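Local coordinates for protein Bug27 (Bordetella pertussis, PDB 2QPQ), which probably serves as a periplasmic solute-binding receptor of the Bug family, a Venus-flytrap protein that captures a small ligand for transport, at residues A26-N31 / Q260-D265; I13-F16 / G21-M24; P103-V108 / S185-F190; S73-N78 / K280-D285; K245-I250 / D273-F278. One frame throughout, in Å; residues are numbered along the deposited sequence.

Contact 1 of 5, residues A26-N31 / Q260-D265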
# COMPACT_ATOMS: atom_id res chain seq x y z
N ALA A 26 2.36 0.57 -12.11
CA ALA A 26 1.65 0.03 -13.27
C ALA A 26 2.10 0.70 -14.58
O ALA A 26 2.41 0.02 -15.56
CB ALA A 26 0.09 0.10 -13.08
N ARG A 27 2.19 2.03 -14.58
CA ARG A 27 2.59 2.76 -15.79
C ARG A 27 4.08 2.54 -16.13
O ARG A 27 4.42 2.47 -17.34
CB ARG A 27 2.25 4.27 -15.64
CG ARG A 27 0.76 4.46 -15.61
CD ARG A 27 0.31 5.89 -15.50
NE ARG A 27 -1.16 5.93 -15.48
CZ ARG A 27 -1.94 5.91 -16.56
NH1 ARG A 27 -1.39 5.85 -17.78
NH2 ARG A 27 -3.26 5.96 -16.41
N LEU A 28 4.92 2.37 -15.10
CA LEU A 28 6.35 2.07 -15.30
C LEU A 28 6.48 0.68 -15.95
O LEU A 28 7.18 0.52 -16.98
CB LEU A 28 7.13 2.18 -13.98
CG LEU A 28 8.65 1.95 -13.82
CD1 LEU A 28 9.44 3.00 -14.58
CD2 LEU A 28 9.06 2.01 -12.37
N ILE A 29 5.82 -0.32 -15.37
CA ILE A 29 5.75 -1.67 -15.95
C ILE A 29 5.21 -1.64 -17.38
O ILE A 29 5.82 -2.22 -18.29
CB ILE A 29 4.91 -2.67 -15.05
CG1 ILE A 29 5.63 -2.95 -13.74
CG2 ILE A 29 4.66 -4.03 -15.76
CD1 ILE A 29 4.65 -3.46 -12.63
N GLY A 30 4.09 -0.96 -17.58
CA GLY A 30 3.39 -0.95 -18.86
C GLY A 30 4.25 -0.43 -20.00
O GLY A 30 4.22 -0.98 -21.10
N ASN A 31 5.00 0.64 -19.70
CA ASN A 31 6.01 1.26 -20.54
C ASN A 31 7.08 0.30 -21.06
O ASN A 31 7.35 0.27 -22.25
CB ASN A 31 6.67 2.45 -19.80
CG ASN A 31 7.77 3.17 -20.65
OD1 ASN A 31 8.98 3.13 -20.32
ND2 ASN A 31 7.34 3.83 -21.73
N GLN A 260 15.32 0.08 -10.95
CA GLN A 260 15.73 -0.13 -9.54
C GLN A 260 16.11 1.19 -8.86
O GLN A 260 15.75 1.45 -7.71
CB GLN A 260 16.92 -1.10 -9.43
CG GLN A 260 16.58 -2.60 -9.68
CD GLN A 260 15.67 -3.17 -8.61
OE1 GLN A 260 15.93 -3.03 -7.42
NE2 GLN A 260 14.58 -3.82 -9.03
N LYS A 261 16.85 2.01 -9.60
CA LYS A 261 17.35 3.30 -9.06
C LYS A 261 16.18 4.23 -8.76
O LYS A 261 16.10 4.78 -7.67
CB LYS A 261 18.33 3.96 -10.05
CG LYS A 261 18.64 5.42 -9.73
CD LYS A 261 19.48 6.10 -10.80
CE LYS A 261 19.77 7.55 -10.39
NZ LYS A 261 20.41 7.61 -9.04
N LYS A 262 15.29 4.39 -9.74
CA LYS A 262 14.10 5.20 -9.63
C LYS A 262 13.32 4.85 -8.39
O LYS A 262 12.94 5.73 -7.64
CB LYS A 262 13.20 5.03 -10.85
CG LYS A 262 12.03 5.99 -10.84
CD LYS A 262 10.93 5.57 -11.79
CE LYS A 262 9.59 6.15 -11.36
NZ LYS A 262 9.04 7.19 -12.28
N LEU A 263 13.04 3.56 -8.20
CA LEU A 263 12.26 3.13 -7.04
C LEU A 263 12.99 3.36 -5.74
O LEU A 263 12.40 3.85 -4.78
CB LEU A 263 11.90 1.65 -7.17
CG LEU A 263 10.58 1.29 -7.89
CD1 LEU A 263 10.28 2.10 -9.11
CD2 LEU A 263 10.52 -0.18 -8.23
N ALA A 264 14.27 3.01 -5.69
CA ALA A 264 15.01 3.17 -4.45
C ALA A 264 15.04 4.64 -4.07
O ALA A 264 14.89 4.97 -2.89
CB ALA A 264 16.44 2.64 -4.59
N ASP A 265 15.23 5.51 -5.07
CA ASP A 265 15.34 6.95 -4.83
C ASP A 265 14.05 7.47 -4.20
O ASP A 265 14.09 8.43 -3.43
CB ASP A 265 15.55 7.70 -6.14
CG ASP A 265 16.99 7.61 -6.67
OD1 ASP A 265 17.88 7.01 -6.01
OD2 ASP A 265 17.22 8.14 -7.76

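Contact 2 of 5, residues I13-F16 / G21-M24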
# COMPACT_ATOMS: atom_id res chain seq x y z
N ILE A 13 -5.40 -3.06 -15.25
CA ILE A 13 -6.44 -2.24 -14.62
C ILE A 13 -5.90 -1.83 -13.27
O ILE A 13 -5.57 -2.67 -12.43
CB ILE A 13 -7.79 -3.00 -14.46
CG1 ILE A 13 -8.35 -3.54 -15.81
CG2 ILE A 13 -8.80 -2.11 -13.71
CD1 ILE A 13 -8.51 -2.49 -16.88
N VAL A 14 -5.73 -0.52 -13.09
CA VAL A 14 -5.16 -0.01 -11.84
C VAL A 14 -6.28 0.35 -10.85
O VAL A 14 -7.21 1.04 -11.22
CB VAL A 14 -4.26 1.23 -12.09
CG1 VAL A 14 -3.48 1.53 -10.84
CG2 VAL A 14 -3.31 0.98 -13.26
N THR A 15 -6.15 -0.11 -9.61
CA THR A 15 -7.20 -0.01 -8.58
C THR A 15 -7.17 1.33 -7.88
O THR A 15 -8.04 1.63 -7.09
CB THR A 15 -7.00 -1.09 -7.48
OG1 THR A 15 -5.63 -1.08 -7.04
CG2 THR A 15 -7.41 -2.49 -8.00
N PHE A 16 -6.16 2.13 -8.18
CA PHE A 16 -6.02 3.46 -7.56
C PHE A 16 -5.79 4.53 -8.60
O PHE A 16 -5.38 4.23 -9.73
CB PHE A 16 -4.96 3.43 -6.43
CG PHE A 16 -5.51 2.89 -5.14
CD1 PHE A 16 -5.68 1.51 -4.96
CD2 PHE A 16 -5.99 3.75 -4.15
CE1 PHE A 16 -6.27 1.00 -3.80
CE2 PHE A 16 -6.58 3.25 -3.00
CZ PHE A 16 -6.71 1.87 -2.82
N GLY A 21 1.54 5.57 -5.79
CA GLY A 21 2.57 4.58 -6.16
C GLY A 21 2.03 3.43 -7.01
O GLY A 21 2.72 2.91 -7.87
N THR A 22 0.79 3.00 -6.75
CA THR A 22 0.21 1.88 -7.49
C THR A 22 0.12 2.21 -8.99
O THR A 22 0.53 1.42 -9.85
CB THR A 22 -1.17 1.50 -6.91
OG1 THR A 22 -1.01 1.23 -5.52
CG2 THR A 22 -1.70 0.24 -7.58
N ASP A 23 -0.40 3.40 -9.30
CA ASP A 23 -0.52 3.86 -10.70
C ASP A 23 0.89 4.05 -11.30
O ASP A 23 1.14 3.74 -12.45
CB ASP A 23 -1.28 5.18 -10.73
CG ASP A 23 -1.25 5.84 -12.08
OD1 ASP A 23 -2.11 5.54 -12.94
OD2 ASP A 23 -0.34 6.69 -12.28
N MET A 24 1.79 4.58 -10.50
CA MET A 24 3.16 4.88 -10.99
C MET A 24 3.84 3.56 -11.44
O MET A 24 4.43 3.47 -12.52
CB MET A 24 3.97 5.53 -9.86
CG MET A 24 5.44 5.81 -10.22
SD MET A 24 6.59 4.43 -9.97
CE MET A 24 6.82 4.44 -8.19

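Contact 3 of 5, residues P103-V108 / S185-F190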
# COMPACT_ATOMS: atom_id res chain seq x y z
N PRO A 103 7.01 1.22 3.12
CA PRO A 103 6.46 1.37 4.46
C PRO A 103 5.59 2.64 4.57
O PRO A 103 5.71 3.58 3.76
CB PRO A 103 7.71 1.47 5.33
CG PRO A 103 8.76 2.06 4.42
CD PRO A 103 8.47 1.51 3.07
N SER A 104 4.70 2.66 5.55
CA SER A 104 4.13 3.93 6.02
C SER A 104 5.02 4.62 7.04
O SER A 104 5.91 4.00 7.64
CB SER A 104 2.70 3.75 6.57
OG SER A 104 1.87 3.20 5.54
N VAL A 105 4.78 5.91 7.22
CA VAL A 105 5.54 6.68 8.18
C VAL A 105 4.62 7.57 8.98
O VAL A 105 3.67 8.14 8.44
CB VAL A 105 6.64 7.48 7.46
CG1 VAL A 105 6.01 8.42 6.42
CG2 VAL A 105 7.57 8.17 8.47
N PHE A 106 4.86 7.60 10.30
CA PHE A 106 4.20 8.55 11.18
C PHE A 106 4.97 9.86 11.11
O PHE A 106 6.12 9.91 11.53
CB PHE A 106 4.18 8.02 12.61
CG PHE A 106 3.21 6.88 12.84
CD1 PHE A 106 3.42 5.66 12.23
CD2 PHE A 106 2.09 7.06 13.64
CE1 PHE A 106 2.54 4.60 12.42
CE2 PHE A 106 1.21 6.00 13.86
CZ PHE A 106 1.43 4.76 13.25
N VAL A 107 4.35 10.89 10.54
CA VAL A 107 4.99 12.21 10.37
C VAL A 107 4.26 13.31 11.15
O VAL A 107 3.01 13.30 11.33
CB VAL A 107 5.20 12.59 8.85
CG1 VAL A 107 6.11 11.59 8.18
CG2 VAL A 107 3.85 12.64 8.06
N VAL A 108 5.06 14.26 11.61
CA VAL A 108 4.58 15.41 12.36
C VAL A 108 5.20 16.68 11.74
O VAL A 108 6.23 16.59 11.06
CB VAL A 108 4.88 15.31 13.93
CG1 VAL A 108 4.16 14.13 14.55
CG2 VAL A 108 6.43 15.28 14.26
N SER A 185 7.16 7.02 0.58
CA SER A 185 7.45 7.63 -0.71
C SER A 185 6.89 9.06 -0.87
O SER A 185 7.60 9.95 -1.37
CB SER A 185 6.91 6.73 -1.83
OG SER A 185 5.57 6.38 -1.50
N SER A 186 5.62 9.28 -0.46
CA SER A 186 5.04 10.63 -0.42
C SER A 186 5.78 11.59 0.53
O SER A 186 5.96 12.76 0.20
CB SER A 186 3.53 10.63 -0.09
OG SER A 186 3.22 10.11 1.21
N ALA A 187 6.21 11.07 1.67
CA ALA A 187 6.69 11.91 2.78
C ALA A 187 8.18 12.23 2.67
O ALA A 187 8.63 13.28 3.17
CB ALA A 187 6.45 11.22 4.07
N ILE A 188 8.93 11.32 2.06
CA ILE A 188 10.40 11.40 2.12
C ILE A 188 10.94 12.77 1.65
O ILE A 188 11.73 13.37 2.37
CB ILE A 188 11.14 10.15 1.48
CG1 ILE A 188 11.14 8.98 2.46
CG2 ILE A 188 12.61 10.44 1.18
CD1 ILE A 188 11.57 7.65 1.82
N PRO A 189 10.48 13.30 0.50
CA PRO A 189 11.01 14.63 0.14
C PRO A 189 10.85 15.72 1.22
O PRO A 189 11.72 16.58 1.35
CB PRO A 189 10.22 15.03 -1.11
CG PRO A 189 9.57 13.79 -1.62
CD PRO A 189 9.54 12.78 -0.51
N PHE A 190 9.75 15.67 1.97
CA PHE A 190 9.46 16.69 2.98
C PHE A 190 10.25 16.48 4.25
O PHE A 190 10.64 17.46 4.92
CB PHE A 190 7.94 16.71 3.28
CG PHE A 190 7.13 17.01 2.07
CD1 PHE A 190 7.05 18.31 1.58
CD2 PHE A 190 6.54 15.98 1.36
CE1 PHE A 190 6.34 18.59 0.43
CE2 PHE A 190 5.81 16.25 0.20
CZ PHE A 190 5.72 17.54 -0.27

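Contact 4 of 5, residues S73-N78 / K280-D285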
# COMPACT_ATOMS: atom_id res chain seq x y z
N SER A 73 -1.78 -3.35 -1.01
CA SER A 73 -2.34 -3.95 0.22
C SER A 73 -3.82 -3.65 0.49
O SER A 73 -4.51 -4.50 1.06
CB SER A 73 -1.48 -3.57 1.43
OG SER A 73 -0.25 -4.22 1.31
N SER A 74 -4.30 -2.49 0.06
CA SER A 74 -5.72 -2.14 0.11
C SER A 74 -6.59 -3.30 -0.36
O SER A 74 -7.64 -3.56 0.21
CB SER A 74 -6.02 -0.91 -0.77
OG SER A 74 -5.40 0.29 -0.27
N PHE A 75 -6.16 -3.99 -1.42
CA PHE A 75 -6.90 -5.17 -1.91
C PHE A 75 -7.15 -6.17 -0.77
O PHE A 75 -8.23 -6.80 -0.69
CB PHE A 75 -6.13 -5.82 -3.08
CG PHE A 75 -6.80 -7.07 -3.63
CD1 PHE A 75 -7.68 -6.99 -4.71
CD2 PHE A 75 -6.57 -8.33 -3.04
CE1 PHE A 75 -8.31 -8.17 -5.25
CE2 PHE A 75 -7.23 -9.51 -3.54
CZ PHE A 75 -8.06 -9.39 -4.69
N ALA A 76 -6.16 -6.37 0.08
CA ALA A 76 -6.32 -7.32 1.21
C ALA A 76 -7.14 -6.74 2.36
O ALA A 76 -7.64 -7.49 3.20
CB ALA A 76 -4.97 -7.84 1.69
N VAL A 77 -7.24 -5.40 2.42
CA VAL A 77 -8.05 -4.74 3.46
C VAL A 77 -9.54 -4.79 3.12
O VAL A 77 -10.40 -4.92 4.01
CB VAL A 77 -7.65 -3.25 3.66
CG1 VAL A 77 -8.53 -2.58 4.74
CG2 VAL A 77 -6.17 -3.14 4.06
N ASN A 78 -9.84 -4.70 1.84
CA ASN A 78 -11.22 -4.57 1.40
C ASN A 78 -12.22 -5.64 1.84
O ASN A 78 -13.37 -5.30 2.15
CB ASN A 78 -11.28 -4.34 -0.11
CG ASN A 78 -10.82 -2.95 -0.54
OD1 ASN A 78 -10.64 -2.69 -1.72
ND2 ASN A 78 -10.64 -2.07 0.41
N LYS A 280 0.19 -16.39 -1.46
CA LYS A 280 0.16 -16.62 -0.02
C LYS A 280 0.09 -15.31 0.78
O LYS A 280 -0.67 -15.23 1.76
CB LYS A 280 1.36 -17.48 0.39
CG LYS A 280 1.33 -18.03 1.85
CD LYS A 280 0.26 -19.10 2.06
CE LYS A 280 0.34 -19.66 3.51
NZ LYS A 280 -0.99 -20.18 3.95
N MET A 281 0.88 -14.31 0.38
CA MET A 281 0.88 -13.01 1.06
C MET A 281 -0.50 -12.37 0.99
O MET A 281 -0.98 -11.85 1.99
CB MET A 281 1.88 -12.05 0.39
CG MET A 281 3.29 -12.58 0.15
SD MET A 281 4.38 -11.35 -0.61
CE MET A 281 3.77 -9.86 0.29
N VAL A 282 -1.13 -12.41 -0.19
CA VAL A 282 -2.48 -11.83 -0.38
C VAL A 282 -3.44 -12.49 0.61
O VAL A 282 -4.17 -11.81 1.33
CB VAL A 282 -3.01 -11.97 -1.85
CG1 VAL A 282 -4.53 -11.57 -1.97
CG2 VAL A 282 -2.18 -11.16 -2.82
N GLU A 283 -3.45 -13.81 0.65
CA GLU A 283 -4.42 -14.55 1.51
C GLU A 283 -4.14 -14.35 3.00
O GLU A 283 -5.05 -14.16 3.80
CB GLU A 283 -4.43 -16.04 1.11
CG GLU A 283 -5.04 -16.20 -0.28
CD GLU A 283 -5.22 -17.66 -0.72
OE1 GLU A 283 -5.39 -18.51 0.19
OE2 GLU A 283 -5.23 -17.94 -1.95
N THR A 284 -2.87 -14.37 3.37
CA THR A 284 -2.45 -14.12 4.74
C THR A 284 -2.85 -12.71 5.21
O THR A 284 -3.31 -12.54 6.33
CB THR A 284 -0.93 -14.28 4.87
OG1 THR A 284 -0.61 -15.65 4.62
CG2 THR A 284 -0.46 -13.87 6.27
N ASP A 285 -2.70 -11.71 4.33
CA ASP A 285 -3.00 -10.33 4.70
C ASP A 285 -4.51 -10.12 4.75
O ASP A 285 -5.02 -9.36 5.55
CB ASP A 285 -2.31 -9.34 3.77
CG ASP A 285 -0.86 -9.06 4.19
OD1 ASP A 285 -0.40 -9.59 5.24
OD2 ASP A 285 -0.18 -8.28 3.50
O HOH W 1 0.30 -5.31 3.55

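Contact 5 of 5, residues K245-I250 / D273-F278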
# COMPACT_ATOMS: atom_id res chain seq x y z
N LYS A 245 4.67 -16.88 -17.22
CA LYS A 245 5.05 -16.08 -18.40
C LYS A 245 4.98 -14.58 -18.13
O LYS A 245 5.91 -13.82 -18.46
CB LYS A 245 4.20 -16.49 -19.61
CG LYS A 245 4.71 -17.82 -20.17
CD LYS A 245 3.91 -18.40 -21.35
CE LYS A 245 2.52 -18.93 -20.93
NZ LYS A 245 1.54 -18.62 -22.00
N LEU A 246 3.88 -14.15 -17.52
CA LEU A 246 3.74 -12.79 -17.06
C LEU A 246 4.77 -12.40 -16.01
O LEU A 246 5.42 -11.35 -16.15
CB LEU A 246 2.32 -12.55 -16.54
CG LEU A 246 1.23 -12.44 -17.62
CD1 LEU A 246 -0.09 -12.52 -16.91
CD2 LEU A 246 1.34 -11.12 -18.41
N TYR A 247 4.92 -13.23 -14.97
CA TYR A 247 5.93 -13.07 -13.97
C TYR A 247 7.30 -12.84 -14.60
O TYR A 247 7.97 -11.88 -14.23
CB TYR A 247 5.99 -14.23 -12.92
CG TYR A 247 7.19 -13.99 -11.99
CD1 TYR A 247 7.04 -13.25 -10.80
CD2 TYR A 247 8.46 -14.45 -12.33
CE1 TYR A 247 8.14 -12.98 -9.99
CE2 TYR A 247 9.55 -14.16 -11.54
CZ TYR A 247 9.39 -13.43 -10.37
OH TYR A 247 10.47 -13.14 -9.60
N ASP A 248 7.69 -13.68 -15.57
CA ASP A 248 9.05 -13.65 -16.12
C ASP A 248 9.28 -12.27 -16.79
O ASP A 248 10.29 -11.58 -16.55
CB ASP A 248 9.26 -14.84 -17.11
CG ASP A 248 9.44 -16.18 -16.40
OD1 ASP A 248 9.58 -16.19 -15.15
OD2 ASP A 248 9.45 -17.25 -17.10
N GLY A 249 8.29 -11.83 -17.56
CA GLY A 249 8.37 -10.58 -18.29
C GLY A 249 8.46 -9.38 -17.36
O GLY A 249 9.31 -8.49 -17.55
N ILE A 250 7.60 -9.36 -16.35
CA ILE A 250 7.56 -8.25 -15.41
C ILE A 250 8.81 -8.22 -14.54
O ILE A 250 9.33 -7.15 -14.26
CB ILE A 250 6.26 -8.25 -14.55
CG1 ILE A 250 5.01 -8.12 -15.47
CG2 ILE A 250 6.26 -7.10 -13.58
CD1 ILE A 250 3.72 -8.64 -14.91
N ASP A 273 8.43 -11.10 -5.59
CA ASP A 273 7.81 -12.32 -5.09
C ASP A 273 6.94 -12.85 -6.21
O ASP A 273 6.18 -12.09 -6.84
CB ASP A 273 7.00 -12.04 -3.84
CG ASP A 273 7.79 -11.27 -2.81
OD1 ASP A 273 8.86 -11.76 -2.41
OD2 ASP A 273 7.40 -10.14 -2.47
N GLY A 274 7.03 -14.16 -6.43
CA GLY A 274 6.34 -14.79 -7.57
C GLY A 274 4.92 -15.24 -7.28
O GLY A 274 4.38 -14.96 -6.19
N PRO A 275 4.30 -15.94 -8.25
CA PRO A 275 2.91 -16.36 -8.16
C PRO A 275 2.53 -17.01 -6.82
O PRO A 275 1.61 -16.51 -6.12
CB PRO A 275 2.76 -17.31 -9.35
CG PRO A 275 3.70 -16.67 -10.39
CD PRO A 275 4.89 -16.31 -9.57
N GLU A 276 3.27 -18.03 -6.42
CA GLU A 276 2.99 -18.75 -5.18
C GLU A 276 3.18 -17.91 -3.92
O GLU A 276 2.28 -17.86 -3.05
CB GLU A 276 3.81 -20.04 -5.12
CG GLU A 276 3.57 -20.87 -3.86
CD GLU A 276 4.07 -22.30 -3.96
OE1 GLU A 276 4.82 -22.63 -4.93
OE2 GLU A 276 3.71 -23.09 -3.04
N VAL A 277 4.34 -17.25 -3.82
CA VAL A 277 4.64 -16.47 -2.63
C VAL A 277 3.64 -15.30 -2.50
O VAL A 277 3.09 -15.02 -1.39
CB VAL A 277 6.07 -15.89 -2.66
CG1 VAL A 277 6.26 -14.88 -1.50
CG2 VAL A 277 7.12 -17.04 -2.57
N PHE A 278 3.40 -14.62 -3.63
CA PHE A 278 2.57 -13.43 -3.58
C PHE A 278 1.12 -13.86 -3.24
O PHE A 278 0.44 -13.19 -2.44
CB PHE A 278 2.68 -12.60 -4.90
CG PHE A 278 1.92 -11.27 -4.88
CD1 PHE A 278 1.73 -10.57 -3.67
CD2 PHE A 278 1.46 -10.70 -6.06
CE1 PHE A 278 1.06 -9.36 -3.65
CE2 PHE A 278 0.78 -9.48 -6.05
CZ PHE A 278 0.58 -8.81 -4.83

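Contact 1 of 5, residues A26-N31 / Q260-D265
Leu28 and Leu263 meet methyl to methyl at the one tight point between helices 21-35 and 257-266. CD2 of Leu28 lies 3.5 Å from CD1 of Leu263, closer than carbon atoms usually pack, and the two side chains run at a slant to each other. Leu28 reaches over because its CG stands anti to the backbone N (chi1 -179°), which throws both methyls toward the other helix. Leu263 belongs to the buried side, where it also rests on Leu25 of helix 21-35. The other half of the contact is looser. The aliphatic chain of Lys262 slides past Leu28 in the opposite direction and lays its CD 4.1 Å from Leu28 CD2, with Leu28 CD1 equally far, while the chain also brushes Met24. Further out, on the exposed flank of helix 257-266, Lys261 NZ makes a long salt bridge of 3.5 Å to Asp265 OD2 across one turn. No hydrogen bond joins the two segments. The backbones stay well separated, the nearest CA atoms, those of Leu28 and Lys262, being 10.1 Å apart. The arrangement is apolar packing between two helices on the flank of an alpha/beta domain of this Venus-flytrap protein.

Contact 2 of 5, residues I13-F16 / G21-M24
Val14 turns its CG1 methyl onto the backbone of the first turn of helix 21-35, 3.8 Å from Asp23 CA. A chi1 of -168° directs this branch at the helix and leaves CG2 beside the backbone N. CG1 also meets the methyl of Thr22, with Val14 CG1 and Thr22 CG2 3.9 Å apart. Thr22 CG2 reaches on to Thr15, whose hydroxyl OG1 is 4.2 Å away, a plain van der Waals approach. Phe16 takes part through its CB, 4.3 Å from Thr22 CB, and through its carbonyl oxygen, which faces Asp23 CB, while the ring is carried off from the helix toward Asn72 and Ser74. No hydrogen bond crosses between the two segments, and the polar ends are held from a second shell. Thr15 OG1 bonds to Met70 O, fixing that hydroxyl against strand 67-72. Thr22 OG1 bonds to Asn72 OD1, and Asp23 OD1 forms a salt bridge with Arg27 NE one turn on. Thr22 OG1 and Gly21 N also hydrogen-bond a bound citrate, probably from the crystallisation liquor, which may mark a pocket at the start of the helix. Strand 10-14, between parallel strands 41-45 and 67-72, leads through a short loop into helix 21-35. This is the opening half of a beta-alpha-beta unit, with the helix N terminus turned to an anion, consistent with the ligand cleft of periplasmic binding proteins.

Contact 3 of 5, residues P103-V108 / S185-F190
Val105 and Val107 both press on the CB methyl of Ala187, and apolar contact alone joins the two segments. The two valines follow one another on the same side of strand 93-109. Val105 CG1 comes to 3.7 Å from Ala187 CB, and Val107 CG1 touches the same CB at 4.1 Å. They present their methyls differently: CG1 of Val105 lies between the backbone N and the carbonyl carbon (chi1 59°), whereas CG1 of Val107 stands beside its backbone N, anti to the carbonyl carbon. With only a methyl intervening, the helix rides close, the CA atoms of Val105 and Ala187 being 7.6 Å apart. Polar bonds run to neighbours on each part. Val105 shares backbone bonding with Val182, while Ser186 OG bonds back to Thr183 O and Ser185 OG to Thr183 OG1, tying the first turn to the end of strand 180-183. At Pro189, which has no N-H to give, the regular bonding is interrupted, and Phe190 N makes a weak 2.9 Å bond to Ala187 O. Strand 93-109 runs antiparallel to both 180-183 and 196-201; Ala187 also leans on Val182 and Val105 on Ala198, so helix 184-192 covers this part of the sheet, with helix 165-173 beside it at Ser186 and Phe190.

Contact 4 of 5, residues S73-N78 / K280-D285
Phe75 and Val282 form the apolar half of this buried helix pair. Val282 CG1 lies at the ring edge, near the ring plane, 3.7 Å from Phe75 CE2. With chi1 at 178° the ring extends alongside the neighbouring helix, and an edge-to-face stack with Phe93 further steadies it. Next to Phe75, Ala76 packs on Asp285, about one turn beyond Val282, CB to CB at 3.7 Å, and Ala76 CB also sits 4.1 Å from Val282 O. At this small alanine the axes of the short segments approach to 8.9 Å, at a crossing angle of -41°. Polar linkage passes through water: the water accepts from Ser73 OG at 2.6 Å and donates to Asp285 OD2 at 3.0 Å. Both ends are held again by Trp229, whose NE1 bonds to Asp285 OD2 and whose backbone N pairs with Ser73 OG. Within helix 275-296, Thr284 OG1 donates to Lys280 O at 2.9 Å, well above the carbonyl plane, so that oxygen takes two donors counting Thr284 N. Strand 227-235 backs the pair through Trp229 and Leu233; helix 141-153 reaches Ser73, Ser74 and Val77, and further along helix 275-296 Ile286 and Phe289 also pack on Ala76.

Contact 5 of 5, residues K245-I250 / D273-F278
Gly274, on which the ring of Tyr247 packs, is the N-cap of helix 275-296, and its carbonyl oxygen takes Phe278 N at 2.8 Å to close the first turn. Tyr247 OH, on helix 240-254, hydrogen-bonds to the carbonyl oxygen of Ser272, the residue just before Asp273, and this bond pins the far end of the ring where strand 269-273 passes into helix 275-296. Along the way the ring meets that junction with carbon atoms. Its CE1 comes within 3.5 Å of Gly274 CA, obliquely to the ring, and the carbonyl oxygen of Asp273 lies at the ring edge, near its plane, 3.8 Å from Tyr247 CE1. Pro275 carries the contact on toward the base of the side chain: Pro275 CD is 3.9 Å from Tyr247 CD1 and 4.1 Å from Tyr247 CB, the two side chains crossing at about a right angle. Setting CG anti to the backbone N (chi1 175°) swings the ring of Tyr247 out to this position. Asp273 is held by OD2 to Asn98 ND2 and by backbone bonding to Asn98 of strand 93-109. The chemistry is thus mainly van der Waals, with a single tyrosine hydroxyl supplying the polar tie: the ring lies along a strand-to-helix turn and packs on the CA of its glycine.

In the fold
From the N terminus, contact 2 closes first, a four-residue loop between strand 10-14 and helix 21-35. The same helix then opens contact 1, which waits 228 residues for helix 257-266; Ala26 touches Val14 and Lys262 touches Met24 where the two contacts meet. Contact 4 opens at 73-78 and closes last, on helix 275-296, so it crosses contact 1 and encloses contacts 3 and 5. Contact 3 is also nested inside contact 1 and lies about 29 Å from contact 5, centre to centre, across the chain's middle. Contact 5 crosses contact 1, packing Ile250 on Ile29. Contacts 1 and 4 bring C-terminal helices back onto N-terminal helices, contact 5 ties two C-terminal helices together, and contact 3 fastens a helix to long strand 93-109.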